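PDB 2YQU: 2-oxoglutarate dehydrogenase E3 component from Thermus thermophilus, which probably catalyses the NAD(+)-dependent reoxidation of dihydrolipoyl groups on 2-oxo acid dehydrogenase complexes, using one bound FAD per subunit. Local coordinates for residues Gly37-Cys40 against Leu41-Gly44; Met206-Glu209 against Val210-Ala214; Arg216-Lys219 against Lys220-Leu223; Pro264-Glu267 against Gly268-Leu271. All coordinates share one frame; numbering follows the deposited sequence.

Contact 1. Residues Gly37-Cys40 against Leu41-Gly44. With FAD (flavin-adenine dinucleotide), chain D.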
loop_
_atom_site.group_PDB
_atom_site.type_symbol
_atom_site.label_atom_id
_atom_site.label_comp_id
_atom_site.label_asym_id
_atom_site.label_seq_id
_atom_site.Cartn_x
_atom_site.Cartn_y
_atom_site.Cartn_z
ATOM N N GLY A 37 -9.155 22.403 10.816
ATOM C CA GLY A 37 -9.072 21.034 10.321
ATOM C C GLY A 37 -10.402 20.305 10.269
ATOM O O GLY A 37 -10.488 19.201 9.736
ATOM N N GLY A 38 -11.436 20.918 10.835
ATOM C CA GLY A 38 -12.786 20.403 10.762
ATOM C C GLY A 38 -13.063 19.146 11.556
ATOM O O GLY A 38 -12.312 18.766 12.456
ATOM N N THR A 39 -14.185 18.516 11.226
ATOM C CA THR A 39 -14.578 17.254 11.833
ATOM C C THR A 39 -13.471 16.221 11.654
ATOM O O THR A 39 -13.133 15.495 12.587
ATOM C CB THR A 39 -15.882 16.733 11.182
ATOM O OG1 THR A 39 -16.972 17.624 11.467
ATOM C CG2 THR A 39 -16.307 15.404 11.791
ATOM N N CYS A 40 -12.912 16.167 10.446
ATOM C CA CYS A 40 -11.912 15.158 10.098
ATOM C C CYS A 40 -10.706 15.175 11.036
ATOM O O CYS A 40 -10.323 14.150 11.601
ATOM C CB CYS A 40 -11.432 15.362 8.662
ATOM S SG CYS A 40 -10.309 14.070 8.098
ATOM N N LEU A 41 -10.126 16.352 11.216
ATOM C CA LEU A 41 -8.907 16.488 12.004
ATOM C C LEU A 41 -9.178 16.426 13.514
ATOM O O LEU A 41 -8.431 15.791 14.250
ATOM C CB LEU A 41 -8.199 17.796 11.656
ATOM C CG LEU A 41 -6.681 17.751 11.725
ATOM C CD1 LEU A 41 -6.105 19.045 11.188
ATOM C CD2 LEU A 41 -6.198 17.476 13.137
ATOM N N ARG A 42 -10.242 17.090 13.958
ATOM C CA ARG A 42 -10.496 17.282 15.382
ATOM C C ARG A 42 -11.113 16.063 16.056
ATOM O O ARG A 42 -10.692 15.673 17.158
ATOM C CB ARG A 42 -11.409 18.495 15.598
ATOM C CG ARG A 42 -10.829 19.819 15.152
ATOM C CD ARG A 42 -11.733 21.019 15.488
ATOM N NE ARG A 42 -12.871 21.137 14.569
ATOM C CZ ARG A 42 -14.088 20.629 14.777
ATOM N NH1 ARG A 42 -14.375 19.930 15.871
ATOM N NH2 ARG A 42 -15.031 20.806 13.865
ATOM N N VAL A 43 -12.119 15.482 15.404
ATOM C CA VAL A 43 -12.949 14.430 16.006
ATOM C C VAL A 43 -13.335 13.326 15.015
ATOM O O VAL A 43 -14.328 12.630 15.219
ATOM C CB VAL A 43 -14.247 15.029 16.599
ATOM C CG1 VAL A 43 -13.918 16.035 17.702
ATOM C CG2 VAL A 43 -15.101 15.680 15.507
ATOM N N GLY A 44 -12.539 13.158 13.957
ATOM C CA GLY A 44 -12.902 12.285 12.855
ATOM C C GLY A 44 -11.779 11.372 12.387
ATOM O O GLY A 44 -11.276 10.566 13.165
HETATM P PA FAD D . -16.026 19.382 8.207
HETATM O O1A FAD D . -17.098 18.894 9.108
HETATM O O2A FAD D . -14.731 18.566 8.309
HETATM O O5B FAD D . -15.765 20.933 8.505
HETATM C C5B FAD D . -16.856 21.802 8.681
HETATM C C4B FAD D . -16.403 22.900 9.620
HETATM O O4B FAD D . -17.304 23.982 9.495
HETATM C C3B FAD D . -16.421 22.475 11.085
HETATM O O3B FAD D . -15.140 22.632 11.653
HETATM C C2B FAD D . -17.424 23.404 11.741
HETATM O O2B FAD D . -17.006 23.813 13.024
HETATM C C1B FAD D . -17.485 24.568 10.765
HETATM N N9A FAD D . -18.739 25.324 10.695
HETATM C C8A FAD D . -20.005 24.856 10.449
HETATM N N7A FAD D . -20.853 25.900 10.410
HETATM C C5A FAD D . -20.145 27.032 10.628
HETATM C C6A FAD D . -20.502 28.376 10.699
HETATM N N6A FAD D . -21.722 28.809 10.393
HETATM N N1A FAD D . -19.508 29.290 10.934
HETATM C C2A FAD D . -18.193 28.933 11.100
HETATM N N3A FAD D . -17.847 27.600 11.020
HETATM C C4A FAD D . -18.815 26.682 10.799
HETATM N N1 FAD D . -13.622 10.645 6.145
HETATM C C2 FAD D . -12.649 10.047 5.374
HETATM O O2 FAD D . -12.498 10.352 4.187
HETATM N N3 FAD D . -11.833 9.094 5.930
HETATM C C4 FAD D . -11.984 8.723 7.248
HETATM O O4 FAD D . -11.108 8.027 7.732
HETATM C C4X FAD D . -12.958 9.321 8.046
HETATM N N5 FAD D . -13.115 8.956 9.373
HETATM C C5X FAD D . -14.098 9.579 10.139
HETATM C C6 FAD D . -14.254 9.206 11.477
HETATM C C7 FAD D . -15.240 9.820 12.264
HETATM C C7M FAD D . -15.309 9.468 13.726
HETATM C C8 FAD D . -16.058 10.802 11.714
HETATM C C8M FAD D . -16.895 11.696 12.592
HETATM C C9 FAD D . -15.902 11.169 10.377
HETATM C C9A FAD D . -14.928 10.554 9.580
HETATM N N10 FAD D . -14.773 10.906 8.236
HETATM C C10 FAD D . -13.787 10.289 7.482
HETATM C "C1'" FAD D . -15.709 11.857 7.535
HETATM C "C2'" FAD D . -15.033 13.230 7.471
HETATM O "O2'" FAD D . -14.737 13.703 8.776
HETATM C "C3'" FAD D . -15.860 14.246 6.691
HETATM O "O3'" FAD D . -16.217 13.704 5.433
HETATM C "C4'" FAD D . -15.068 15.527 6.451
HETATM O "O4'" FAD D . -14.674 16.097 7.675
HETATM C "C5'" FAD D . -15.884 16.518 5.613
HETATM O "O5'" FAD D . -15.176 17.728 5.465
HETATM P P FAD D . -15.962 19.121 5.309
HETATM O O1P FAD D . -14.971 20.211 5.058
HETATM O O2P FAD D . -17.095 19.007 4.306
HETATM O O3P FAD D . -16.673 19.399 6.731
HETATM O O HOH W 1 -12.110 23.240 12.586
HETATM O O HOH W 2 -17.818 19.403 13.590
#
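Arg42 folds back along the helix that carries it and lays its guanidinium over Gly38, one turn earlier. The chain bends at chi3 (-77°), which carries the plane across the backbone until Gly38 O sits 3.1 Å above one face, displaced toward the rim. The same oxygen already takes the amide of Arg42, Arg42 N to Gly38 O being 3.1 Å, so a single carbonyl meets both the backbone and the guanidinium face of one residue. At the guanidinium edge, Arg42 NH2 donates to FAD O3B over 2.9 Å in a fairly straight bond (156°), and one water joins Arg42 NE to Gly38 N and to FAD O3B. A second water links Arg42 NH2 to Thr39 OG1.

Thr39 divides its two branches. OG1, anti to the carbonyl carbon (chi1 -65°), donates to FAD O1A at 2.7 Å, while CG2 lies 3.9 Å from Val43 CG2 and also touches the dimethyl end of the flavin. Val43 N closes the turn on Thr39 O. Cys40 has SG anti to the backbone N, where it joins Cys45 in a disulfide; its side chain packs against His434 of the second subunit. On the other side of the helix Leu41 covers Gly37, whose backbone angles call for glycine, and reaches helix 77-102.

The short helix thus holds the disulfide, probably the redox-active one as in other pyridine nucleotide-disulfide oxidoreductases, beside the isoalloxazine, while Thr39 grips the pyrophosphate through OG1 and a weak backbone bond and Arg42 grips the adenosine ribose hydroxyl.

Contact 2. Residues Met206-Glu209 against Val210-Ala214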
loop_
_atom_site.group_PDB
_atom_site.type_symbol
_atom_site.label_atom_id
_atom_site.label_comp_id
_atom_site.label_asym_id
_atom_site.label_seq_id
_atom_site.Cartn_x
_atom_site.Cartn_y
_atom_site.Cartn_z
ATOM N N MET A 206 -20.517 0.009 0.273
ATOM C CA MET A 206 -19.650 -1.000 -0.334
ATOM C C MET A 206 -20.437 -1.852 -1.317
ATOM O O MET A 206 -21.665 -1.884 -1.300
ATOM C CB MET A 206 -19.029 -1.910 0.734
ATOM C CG MET A 206 -18.145 -1.203 1.743
ATOM S SD MET A 206 -16.652 -0.535 0.985
ATOM C CE MET A 206 -16.618 1.117 1.676
ATOM N N ASP A 207 -19.700 -2.543 -2.181
ATOM C CA ASP A 207 -20.242 -3.607 -3.013
ATOM C C ASP A 207 -20.815 -4.695 -2.116
ATOM O O ASP A 207 -20.237 -5.009 -1.078
ATOM C CB ASP A 207 -19.126 -4.162 -3.885
ATOM C CG ASP A 207 -19.597 -5.205 -4.872
ATOM O OD1 ASP A 207 -19.644 -6.387 -4.508
ATOM O OD2 ASP A 207 -19.906 -4.939 -6.050
ATOM N N LEU A 208 -21.953 -5.257 -2.515
ATOM C CA LEU A 208 -22.693 -6.181 -1.658
ATOM C C LEU A 208 -21.826 -7.357 -1.241
ATOM O O LEU A 208 -21.883 -7.782 -0.099
ATOM C CB LEU A 208 -23.962 -6.693 -2.354
ATOM C CG LEU A 208 -25.334 -6.233 -1.855
ATOM C CD1 LEU A 208 -25.394 -4.741 -1.621
ATOM C CD2 LEU A 208 -26.428 -6.647 -2.846
ATOM N N GLU A 209 -21.036 -7.879 -2.173
ATOM C CA GLU A 209 -20.116 -8.987 -1.884
ATOM C C GLU A 209 -19.147 -8.649 -0.741
ATOM O O GLU A 209 -18.882 -9.467 0.137
ATOM C CB GLU A 209 -19.319 -9.336 -3.143
ATOM C CG GLU A 209 -18.892 -10.785 -3.250
ATOM C CD GLU A 209 -18.561 -11.169 -4.677
ATOM O OE1 GLU A 209 -17.730 -10.474 -5.299
ATOM O OE2 GLU A 209 -19.134 -12.173 -5.178
ATOM N N VAL A 210 -18.629 -7.427 -0.773
ATOM C CA VAL A 210 -17.692 -6.933 0.231
ATOM C C VAL A 210 -18.378 -6.720 1.585
ATOM O O VAL A 210 -17.825 -7.070 2.619
ATOM C CB VAL A 210 -17.031 -5.631 -0.275
ATOM C CG1 VAL A 210 -16.235 -4.946 0.811
ATOM C CG2 VAL A 210 -16.142 -5.939 -1.463
ATOM N N SER A 211 -19.578 -6.145 1.574
ATOM C CA SER A 211 -20.399 -6.017 2.784
ATOM C C SER A 211 -20.616 -7.370 3.450
ATOM O O SER A 211 -20.445 -7.518 4.656
ATOM C CB SER A 211 -21.756 -5.392 2.442
ATOM O OG SER A 211 -21.638 -3.997 2.233
ATOM N N ARG A 212 -20.959 -8.371 2.646
ATOM C CA ARG A 212 -21.205 -9.716 3.167
ATOM C C ARG A 212 -19.934 -10.299 3.770
ATOM O O ARG A 212 -19.967 -10.887 4.846
ATOM C CB ARG A 212 -21.735 -10.642 2.072
ATOM C CG ARG A 212 -23.189 -10.414 1.732
ATOM C CD ARG A 212 -23.861 -11.567 1.000
ATOM N NE ARG A 212 -24.992 -11.061 0.223
ATOM C CZ ARG A 212 -24.905 -10.532 -0.996
ATOM N NH1 ARG A 212 -23.742 -10.471 -1.641
ATOM N NH2 ARG A 212 -26.001 -10.082 -1.589
ATOM N N ALA A 213 -18.812 -10.107 3.081
ATOM C CA ALA A 213 -17.532 -10.617 3.558
ATOM C C ALA A 213 -17.115 -9.926 4.845
ATOM O O ALA A 213 -16.600 -10.567 5.760
ATOM C CB ALA A 213 -16.473 -10.448 2.503
ATOM N N ALA A 214 -17.361 -8.625 4.924
ATOM C CA ALA A 214 -16.995 -7.846 6.098
ATOM C C ALA A 214 -17.749 -8.369 7.319
ATOM O O ALA A 214 -17.156 -8.577 8.366
ATOM C CB ALA A 214 -17.294 -6.375 5.877
HETATM O O HOH W 3 -23.318 -2.919 0.536
#
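Leu208 and Arg212, one turn apart on helix 208-221, meet where the guanidinium of the arginine comes against the leucine side chain. From CB, which rests near the carbonyls of Leu208 and Glu209, the arginine chain leaves anti to the carbonyl carbon (chi1 -76°) and stays extended from CG to NE. CG passes 3.5 Å from Leu208 O. The guanidinium is then turned by chi4: Arg212 NH1 stands 3.6 Å from Leu208 O, and Arg212 NH2 lies against the leucine branch, 3.7 Å from Leu208 CD2. The two side chains cross obliquely, the charged group lying against hydrocarbon.

The opposite flank of the turn is apolar, with Met206 CB 4.1 Å from Val210 CG1 and both residues packed on Ile346 of strand 345-350. Ser211 OG lies 3.7 Å from Met206 CB; it bonds to Ile202 O, and a water that lies close to Met206 O donates to it.

Asp207 is the N-cap. With CG anti to the backbone N (chi1 -176°), its OD1 takes the amide of Glu209 at 3.1 Å, met from above the carboxylate plane, and forms a salt bridge with Lys387, as does Glu209 OE1. Its OD2 accepts from Glu353 N. Were the cap an alanine, the Glu209 amide would probably lose its side-chain acceptor and Lys387 one carboxylate partner.

The cap and the two carboxylates on Lys387 therefore pin the start of a beta-alpha-beta helix to the neighbouring dimerisation-domain sheet, and the negative charge gathered at this N-terminus would be expected to suit the helix dipole.

Contact 3. Residues Arg216-Lys219 against Lys220-Leu223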
loop_
_atom_site.group_PDB
_atom_site.type_symbol
_atom_site.label_atom_id
_atom_site.label_comp_id
_atom_site.label_asym_id
_atom_site.label_seq_id
_atom_site.Cartn_x
_atom_site.Cartn_y
_atom_site.Cartn_z
ATOM N N ARG A 216 -18.956 -11.359 7.863
ATOM C CA ARG A 216 -18.376 -12.654 8.239
ATOM C C ARG A 216 -17.089 -12.492 9.053
ATOM O O ARG A 216 -16.886 -13.172 10.057
ATOM C CB ARG A 216 -18.063 -13.496 6.995
ATOM C CG ARG A 216 -19.204 -14.345 6.490
ATOM C CD ARG A 216 -18.790 -15.330 5.393
ATOM N NE ARG A 216 -19.805 -15.422 4.337
ATOM C CZ ARG A 216 -19.792 -14.751 3.176
ATOM N NH1 ARG A 216 -18.810 -13.908 2.858
ATOM N NH2 ARG A 216 -20.784 -14.930 2.315
ATOM N N VAL A 217 -16.222 -11.590 8.613
ATOM C CA VAL A 217 -14.928 -11.377 9.252
ATOM C C VAL A 217 -15.106 -10.810 10.659
ATOM O O VAL A 217 -14.462 -11.267 11.607
ATOM C CB VAL A 217 -14.036 -10.443 8.394
ATOM C CG1 VAL A 217 -12.782 -10.012 9.153
ATOM C CG2 VAL A 217 -13.659 -11.125 7.096
ATOM N N PHE A 218 -15.991 -9.826 10.809
ATOM C CA PHE A 218 -16.170 -9.185 12.104
ATOM C C PHE A 218 -16.842 -10.108 13.103
ATOM O O PHE A 218 -16.541 -10.039 14.289
ATOM C CB PHE A 218 -16.932 -7.868 11.958
ATOM C CG PHE A 218 -16.168 -6.818 11.202
ATOM C CD1 PHE A 218 -16.755 -6.145 10.132
ATOM C CD2 PHE A 218 -14.859 -6.499 11.558
ATOM C CE1 PHE A 218 -16.049 -5.163 9.432
ATOM C CE2 PHE A 218 -14.149 -5.524 10.859
ATOM C CZ PHE A 218 -14.750 -4.857 9.797
ATOM N N LYS A 219 -17.719 -10.986 12.617
ATOM C CA LYS A 219 -18.318 -12.032 13.458
ATOM C C LYS A 219 -17.250 -13.013 13.928
ATOM O O LYS A 219 -17.225 -13.395 15.101
ATOM C CB LYS A 219 -19.423 -12.781 12.711
ATOM C CG LYS A 219 -20.760 -12.057 12.718
ATOM C CD LYS A 219 -21.787 -12.818 11.909
ATOM C CE LYS A 219 -23.057 -12.013 11.742
ATOM N NZ LYS A 219 -24.021 -12.713 10.860
ATOM N N LYS A 220 -16.365 -13.417 13.020
ATOM C CA LYS A 220 -15.270 -14.315 13.389
ATOM C C LYS A 220 -14.363 -13.681 14.438
ATOM O O LYS A 220 -13.905 -14.367 15.358
ATOM C CB LYS A 220 -14.452 -14.730 12.169
ATOM C CG LYS A 220 -13.575 -15.945 12.426
ATOM C CD LYS A 220 -12.535 -16.131 11.339
ATOM C CE LYS A 220 -11.605 -17.311 11.651
ATOM N NZ LYS A 220 -12.232 -18.628 11.316
ATOM N N GLN A 221 -14.131 -12.375 14.317
ATOM C CA GLN A 221 -13.274 -11.644 15.252
ATOM C C GLN A 221 -13.904 -11.519 16.637
ATOM O O GLN A 221 -13.201 -11.306 17.625
ATOM C CB GLN A 221 -12.915 -10.263 14.687
ATOM C CG GLN A 221 -11.930 -10.349 13.523
ATOM C CD GLN A 221 -11.571 -9.015 12.881
ATOM O OE1 GLN A 221 -10.894 -8.997 11.845
ATOM N NE2 GLN A 221 -11.999 -7.912 13.484
ATOM N N GLY A 222 -15.227 -11.643 16.701
ATOM C CA GLY A 222 -15.947 -11.690 17.962
ATOM C C GLY A 222 -16.942 -10.565 18.212
ATOM O O GLY A 222 -17.475 -10.464 19.306
ATOM N N LEU A 223 -17.196 -9.717 17.220
ATOM C CA LEU A 223 -18.282 -8.744 17.328
ATOM C C LEU A 223 -19.587 -9.470 17.077
ATOM O O LEU A 223 -19.641 -10.431 16.304
ATOM C CB LEU A 223 -18.134 -7.619 16.296
ATOM C CG LEU A 223 -17.076 -6.547 16.571
ATOM C CD1 LEU A 223 -15.675 -7.068 16.260
ATOM C CD2 LEU A 223 -17.377 -5.305 15.751
HETATM O O HOH W 4 -19.264 -13.037 16.931
#
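Gln221 lies alongside both Val217 and Phe218 at the C-terminal end of helix 208-221, in the beta-alpha-beta unit that runs from strand 192-196 to strand 224-226; the helix closes in a Schellman motif at Gly222. Gln221 runs side by side with each of the two, pointing the same way. It leaves with CG anti to the carbonyl carbon (chi1 -72°) and is extended beyond it, which brings the flat amide alongside both the valine methyl and the ring edge. The amide plane stands 85° from the phenyl plane and approaches the ring at its edge, on the CD2 and CE2 side, while Val217 CG1 lies 4.0 Å from Gln221 CD. Nearer the backbone, Gln221 CG passes 3.3 Å from Val217 O, the carbonyl that binds the Gln221 amide nitrogen.

Further packing surrounds the group: Phe218 on Leu180 and Val184 of helix 177-188, Val217 and Gln221 on Pro344. Shortening this glutamine to alanine would remove the amide, which is likely to open a gap beside the CD2 edge of the Phe218 ring and uncover the valine methyl.

Lys219 heads in another direction, extended along its length to a salt bridge with Glu215 one turn back. Phe218 O receives the closing bonds, from Leu223 N at 3.0 Å and more weakly from Gly222 N, whose phi of 118° would jam a CB against the preceding carbonyl. Leu223 CD1 packs 3.7 Å from that same Phe218 O. Across the end of the motif, Lys219 CA approaches Leu223 O at 3.5 Å, with its hydrogen directed almost straight at the oxygen, and one water donates to both Lys219 O and Leu223 O.

Contact 4. Residues Pro264-Glu267 against Gly268-Leu271. With FAD (flavin-adenine dinucleotide), chain D.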
loop_
_atom_site.group_PDB
_atom_site.type_symbol
_atom_site.label_atom_id
_atom_site.label_comp_id
_atom_site.label_asym_id
_atom_site.label_seq_id
_atom_site.Cartn_x
_atom_site.Cartn_y
_atom_site.Cartn_z
ATOM N N PRO A 264 -26.059 16.943 6.812
ATOM C CA PRO A 264 -25.455 18.214 6.405
ATOM C C PRO A 264 -25.773 19.295 7.440
ATOM O O PRO A 264 -26.912 19.358 7.895
ATOM C CB PRO A 264 -26.138 18.524 5.061
ATOM C CG PRO A 264 -26.705 17.262 4.581
ATOM C CD PRO A 264 -26.851 16.324 5.737
ATOM N N TYR A 265 -24.779 20.095 7.816
ATOM C CA TYR A 265 -24.908 21.072 8.896
ATOM C C TYR A 265 -24.934 22.509 8.357
ATOM O O TYR A 265 -23.964 22.983 7.768
ATOM C CB TYR A 265 -23.750 20.900 9.891
ATOM C CG TYR A 265 -23.838 21.806 11.106
ATOM C CD1 TYR A 265 -24.618 21.452 12.208
ATOM C CD2 TYR A 265 -23.147 23.010 11.151
ATOM C CE1 TYR A 265 -24.699 22.270 13.315
ATOM C CE2 TYR A 265 -23.227 23.839 12.249
ATOM C CZ TYR A 265 -23.999 23.457 13.338
ATOM O OH TYR A 265 -24.088 24.283 14.437
ATOM N N THR A 266 -26.055 23.196 8.570
ATOM C CA THR A 266 -26.193 24.597 8.178
ATOM C C THR A 266 -26.820 25.428 9.296
ATOM O O THR A 266 -27.320 26.523 9.045
ATOM C CB THR A 266 -27.050 24.722 6.895
ATOM O OG1 THR A 266 -28.335 24.120 7.093
ATOM C CG2 THR A 266 -26.441 23.939 5.724
ATOM N N GLU A 267 -26.785 24.925 10.526
ATOM C CA GLU A 267 -27.397 25.631 11.650
ATOM C C GLU A 267 -26.699 26.973 11.877
ATOM O O GLU A 267 -25.478 27.042 11.913
ATOM C CB GLU A 267 -27.327 24.771 12.920
ATOM C CG GLU A 267 -27.938 25.401 14.163
ATOM C CD GLU A 267 -27.752 24.543 15.408
ATOM O OE1 GLU A 267 -27.770 23.293 15.282
ATOM O OE2 GLU A 267 -27.584 25.121 16.512
ATOM N N GLY A 268 -27.492 28.031 12.016
ATOM C CA GLY A 268 -26.983 29.355 12.302
ATOM C C GLY A 268 -26.400 30.104 11.115
ATOM O O GLY A 268 -25.835 31.182 11.296
ATOM N N LEU A 269 -26.538 29.548 9.915
ATOM C CA LEU A 269 -25.940 30.122 8.712
ATOM C C LEU A 269 -26.848 31.161 8.047
ATOM O O LEU A 269 -26.393 31.959 7.230
ATOM C CB LEU A 269 -25.610 28.986 7.725
ATOM C CG LEU A 269 -24.654 29.230 6.565
ATOM C CD1 LEU A 269 -23.330 29.856 7.003
ATOM C CD2 LEU A 269 -24.409 27.897 5.822
ATOM N N SER A 270 -28.133 31.150 8.397
ATOM C CA SER A 270 -29.138 32.009 7.767
ATOM C C SER A 270 -28.996 32.011 6.241
ATOM O O SER A 270 -28.843 33.059 5.625
ATOM C CB SER A 270 -29.058 33.441 8.312
ATOM O OG SER A 270 -29.291 33.466 9.705
ATOM N N LEU A 271 -29.026 30.818 5.647
ATOM C CA LEU A 271 -28.926 30.652 4.196
ATOM C C LEU A 271 -29.931 31.507 3.438
ATOM O O LEU A 271 -29.640 31.991 2.344
ATOM C CB LEU A 271 -29.143 29.188 3.811
ATOM C CG LEU A 271 -27.980 28.232 4.053
ATOM C CD1 LEU A 271 -28.435 26.794 3.842
ATOM C CD2 LEU A 271 -26.805 28.562 3.137
HETATM P PA FAD D . -16.026 19.382 8.207
HETATM O O1A FAD D . -17.098 18.894 9.108
HETATM O O2A FAD D . -14.731 18.566 8.309
HETATM O O5B FAD D . -15.765 20.933 8.505
HETATM C C5B FAD D . -16.856 21.802 8.681
HETATM C C4B FAD D . -16.403 22.900 9.620
HETATM O O4B FAD D . -17.304 23.982 9.495
HETATM C C3B FAD D . -16.421 22.475 11.085
HETATM O O3B FAD D . -15.140 22.632 11.653
HETATM C C2B FAD D . -17.424 23.404 11.741
HETATM O O2B FAD D . -17.006 23.813 13.024
HETATM C C1B FAD D . -17.485 24.568 10.765
HETATM N N9A FAD D . -18.739 25.324 10.695
HETATM C C8A FAD D . -20.005 24.856 10.449
HETATM N N7A FAD D . -20.853 25.900 10.410
HETATM C C5A FAD D . -20.145 27.032 10.628
HETATM C C6A FAD D . -20.502 28.376 10.699
HETATM N N6A FAD D . -21.722 28.809 10.393
HETATM N N1A FAD D . -19.508 29.290 10.934
HETATM C C2A FAD D . -18.193 28.933 11.100
HETATM N N3A FAD D . -17.847 27.600 11.020
HETATM C C4A FAD D . -18.815 26.682 10.799
HETATM N N1 FAD D . -13.622 10.645 6.145
HETATM C C2 FAD D . -12.649 10.047 5.374
HETATM O O2 FAD D . -12.498 10.352 4.187
HETATM N N3 FAD D . -11.833 9.094 5.930
HETATM C C4 FAD D . -11.984 8.723 7.248
HETATM O O4 FAD D . -11.108 8.027 7.732
HETATM C C4X FAD D . -12.958 9.321 8.046
HETATM N N5 FAD D . -13.115 8.956 9.373
HETATM C C5X FAD D . -14.098 9.579 10.139
HETATM C C6 FAD D . -14.254 9.206 11.477
HETATM C C7 FAD D . -15.240 9.820 12.264
HETATM C C7M FAD D . -15.309 9.468 13.726
HETATM C C8 FAD D . -16.058 10.802 11.714
HETATM C C8M FAD D . -16.895 11.696 12.592
HETATM C C9 FAD D . -15.902 11.169 10.377
HETATM C C9A FAD D . -14.928 10.554 9.580
HETATM N N10 FAD D . -14.773 10.906 8.236
HETATM C C10 FAD D . -13.787 10.289 7.482
HETATM C "C1'" FAD D . -15.709 11.857 7.535
HETATM C "C2'" FAD D . -15.033 13.230 7.471
HETATM O "O2'" FAD D . -14.737 13.703 8.776
HETATM C "C3'" FAD D . -15.860 14.246 6.691
HETATM O "O3'" FAD D . -16.217 13.704 5.433
HETATM C "C4'" FAD D . -15.068 15.527 6.451
HETATM O "O4'" FAD D . -14.674 16.097 7.675
HETATM C "C5'" FAD D . -15.884 16.518 5.613
HETATM O "O5'" FAD D . -15.176 17.728 5.465
HETATM P P FAD D . -15.962 19.121 5.309
HETATM O O1P FAD D . -14.971 20.211 5.058
HETATM O O2P FAD D . -17.095 19.007 4.306
HETATM O O3P FAD D . -16.673 19.399 6.731
HETATM O O HOH W 5 -29.681 28.399 7.332
#
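Thr266 turns CG2 anti to its carbonyl carbon (chi1 57°) and sets OG1 between backbone N and carbonyl, while Leu271 keeps CG anti to its own carbonyl carbon (chi1 -77°); the outcome is that Leu271 CD1 lies 3.9 Å from Thr266 CB and nearly as close to the methyl, the two side chains crossing at about a right angle. Between them the chain makes a type II beta turn, closed by Leu269 N on Thr266 O at 3.2 Å, with the donor above the carbonyl plane. Gly268 occupies the turn position with positive phi (79°). A water accepts from Leu271 N and reaches weakly toward Thr266 O.

Leu269 CB presses on Thr266 O at 3.3 Å, and its CD1 branch comes 3.9 Å from FAD N6A. Tyr265 presents its ring edge to the adenine, Tyr265 CE2 standing 3.6 Å from FAD N7A, while the amide of Glu267 sits over the centre of one ring face. Leu269 and Leu271 also pack on Phe113 and Ile135.

The turn thus forms part of the wall of the adenine end of the FAD pocket, in the loop following strand 262-264, and meets the base by van der Waals contact.

Contacts 2 and 3 occupy the two ends of one helix, 208-221, with centres about 14 Å apart: contact 2 is anchored by a charged cap against the dimerisation domain, contact 3 ends in a glycine-closed turn with exposed lysines and an arginine. Contacts 1 and 4 instead share FAD, their nearest atoms about 8 Å apart. Contact 1 is the buried one, polar toward the pyrophosphate and ribose and close to the flavin, whereas contact 4 is partly buried and touches the adenine with an aromatic edge and a leucine. Contacts 3 and 4 lie farthest apart, about 40 Å between centres, on opposite sides of the chain's centre.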